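Local coordinates for protein Fe(2+) transporter FeoB (Legionella pneumophila, PDB 3IBY) that probably drives GTP-dependent ferrous iron uptake across the inner membrane, this piece being the cytosolic part that carries its GTP-binding G domain, at residues I91-L96 with D121-R126. Residues are numbered along the deposited sequence; the frame is centred on the assembly and turned at random.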
loop_
_atom_site.group_PDB
_atom_site.type_symbol
_atom_site.label_atom_id
_atom_site.label_comp_id
_atom_site.label_asym_id
_atom_site.label_seq_id
_atom_site.Cartn_x
_atom_site.Cartn_y
_atom_site.Cartn_z
ATOM N N ILE A 91 0.823 -8.418 -3.503
ATOM C CA ILE A 91 0.111 -9.182 -2.510
ATOM C C ILE A 91 0.449 -10.624 -2.668
ATOM O O ILE A 91 0.592 -11.096 -3.791
ATOM C CB ILE A 91 -1.369 -9.034 -2.754
ATOM C CG1 ILE A 91 -1.770 -7.614 -2.434
ATOM C CG2 ILE A 91 -2.175 -9.978 -1.894
ATOM C CD1 ILE A 91 -3.215 -7.375 -2.537
ATOM N N ASP A 92 0.539 -11.327 -1.544
ATOM C CA ASP A 92 0.684 -12.788 -1.509
ATOM C C ASP A 92 -0.710 -13.399 -1.405
ATOM O O ASP A 92 -1.360 -13.249 -0.392
ATOM C CB ASP A 92 1.546 -13.231 -0.306
ATOM C CG ASP A 92 1.777 -14.764 -0.260
ATOM O OD1 ASP A 92 1.100 -15.464 -1.035
ATOM O OD2 ASP A 92 2.622 -15.283 0.537
ATOM N N ALA A 93 -1.141 -14.139 -2.428
ATOM C CA ALA A 93 -2.497 -14.761 -2.453
ATOM C C ALA A 93 -2.779 -15.627 -1.241
ATOM O O ALA A 93 -3.914 -15.798 -0.817
ATOM C CB ALA A 93 -2.695 -15.550 -3.720
ATOM N N CYS A 94 -1.742 -16.145 -0.647
ATOM C CA CYS A 94 -1.924 -17.048 0.446
ATOM C C CYS A 94 -2.178 -16.319 1.769
ATOM O O CYS A 94 -2.430 -16.958 2.787
ATOM C CB CYS A 94 -0.660 -17.921 0.604
ATOM S SG CYS A 94 -0.144 -18.851 -0.879
ATOM N N HIS A 95 -2.027 -15.005 1.812
ATOM C CA HIS A 95 -2.203 -14.310 3.083
ATOM C C HIS A 95 -2.849 -13.018 2.771
ATOM O O HIS A 95 -2.338 -11.966 3.164
ATOM C CB HIS A 95 -0.865 -14.076 3.781
ATOM C CG HIS A 95 -0.154 -15.341 4.128
ATOM N ND1 HIS A 95 0.984 -15.749 3.473
ATOM C CD2 HIS A 95 -0.454 -16.324 5.011
ATOM C CE1 HIS A 95 1.395 -16.897 3.982
ATOM N NE2 HIS A 95 0.539 -17.269 4.913
ATOM N N LEU A 96 -3.961 -13.119 2.045
ATOM C CA LEU A 96 -4.698 -12.000 1.514
ATOM C C LEU A 96 -5.131 -11.070 2.618
ATOM O O LEU A 96 -4.843 -9.890 2.580
ATOM C CB LEU A 96 -5.915 -12.517 0.749
ATOM C CG LEU A 96 -6.632 -11.508 -0.137
ATOM C CD1 LEU A 96 -5.666 -10.990 -1.227
ATOM C CD2 LEU A 96 -7.935 -12.113 -0.704
ATOM N N ASP A 121 0.111 -19.968 -7.668
ATOM C CA ASP A 121 0.367 -21.388 -7.782
ATOM C C ASP A 121 0.346 -21.997 -6.399
ATOM O O ASP A 121 -0.289 -23.041 -6.176
ATOM C CB ASP A 121 1.677 -21.686 -8.558
ATOM C CG ASP A 121 2.923 -20.998 -7.979
ATOM O OD1 ASP A 121 2.833 -19.941 -7.296
ATOM O OD2 ASP A 121 4.025 -21.504 -8.224
ATOM N N ILE A 122 0.982 -21.322 -5.438
ATOM C CA ILE A 122 1.029 -21.832 -4.058
ATOM C C ILE A 122 -0.358 -21.736 -3.467
ATOM O O ILE A 122 -0.795 -22.625 -2.763
ATOM C CB ILE A 122 2.004 -21.079 -3.133
ATOM C CG1 ILE A 122 3.384 -20.904 -3.785
ATOM C CG2 ILE A 122 2.120 -21.828 -1.792
ATOM C CD1 ILE A 122 4.128 -22.168 -4.073
ATOM N N ALA A 123 -1.026 -20.624 -3.749
ATOM C CA ALA A 123 -2.441 -20.427 -3.433
ATOM C C ALA A 123 -3.294 -21.602 -3.843
ATOM O O ALA A 123 -4.103 -22.068 -3.056
ATOM C CB ALA A 123 -2.962 -19.195 -4.144
ATOM N N GLU A 124 -3.135 -22.047 -5.091
ATOM C CA GLU A 124 -3.915 -23.163 -5.630
ATOM C C GLU A 124 -3.576 -24.508 -4.974
ATOM O O GLU A 124 -4.489 -25.310 -4.687
ATOM C CB GLU A 124 -3.706 -23.296 -7.141
ATOM C CG GLU A 124 -4.663 -24.390 -7.761
ATOM C CD GLU A 124 -4.308 -24.785 -9.200
ATOM O OE1 GLU A 124 -3.127 -24.701 -9.593
ATOM O OE2 GLU A 124 -5.219 -25.187 -9.947
ATOM N N HIS A 125 -2.269 -24.760 -4.807
ATOM C CA HIS A 125 -1.747 -25.938 -4.116
ATOM C C HIS A 125 -2.312 -26.051 -2.718
ATOM O O HIS A 125 -2.570 -27.146 -2.244
ATOM C CB HIS A 125 -0.228 -25.846 -4.020
ATOM C CG HIS A 125 0.404 -26.944 -3.221
ATOM N ND1 HIS A 125 0.534 -28.233 -3.695
ATOM C CD2 HIS A 125 0.956 -26.938 -1.986
ATOM C CE1 HIS A 125 1.135 -28.973 -2.781
ATOM N NE2 HIS A 125 1.410 -28.206 -1.739
ATOM N N ARG A 126 -2.514 -24.920 -2.046
ATOM C CA ARG A 126 -3.112 -24.933 -0.687
ATOM C C ARG A 126 -4.648 -24.921 -0.675
ATOM O O ARG A 126 -5.271 -24.797 0.382
ATOM C CB ARG A 126 -2.557 -23.769 0.136
ATOM C CG ARG A 126 -1.053 -23.854 0.291
ATOM C CD ARG A 126 -0.603 -22.676 1.032
ATOM N NE ARG A 126 0.833 -22.624 1.179
ATOM C CZ ARG A 126 1.466 -21.698 1.892
ATOM N NH1 ARG A 126 0.783 -20.740 2.519
ATOM N NH2 ARG A 126 2.790 -21.714 1.964
#
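Cys94 and Ala123 are the residues whose CA atoms come nearest, 5.2 Å apart, where the turn leaving strand 86-92 runs against helix 120-125. Two methyls meet beside them, Ala93 CB lying 3.7 Å from Ala123 CB. Cys94 SG, anti to its own carbonyl carbon (chi1 -56°), lies against the backbone of the helix, 3.5 Å from Ala123 N, with Ile122 CB and CG2 next to it. From Arg126, just past the helix, a chain extended from CG to NE carries the guanidinium to Cys94 and His95. Cys94 SG sits over one face of that group, with NH1 3.7 Å from Cys94 CB, while His95 CE1 comes to its edge, the two planes 76° apart. An Asx turn shapes the loop: Cys94 N donates to Asp92 OD1 (2.9 Å) from above the carboxylate plane. The contact thus joins the C-terminal end of strand 86-92, a parallel strand inside the main sheet, to the short helix whose first turn holds Asp121, predicted to bind GTP and hydrogen-bonded through OD2 to His149. Its chemistry is van der Waals packing; Asp92 OD2 and Arg126 NH1, 6.1 Å apart, are too distant for a salt bridge, and any attraction would be weak and long-range.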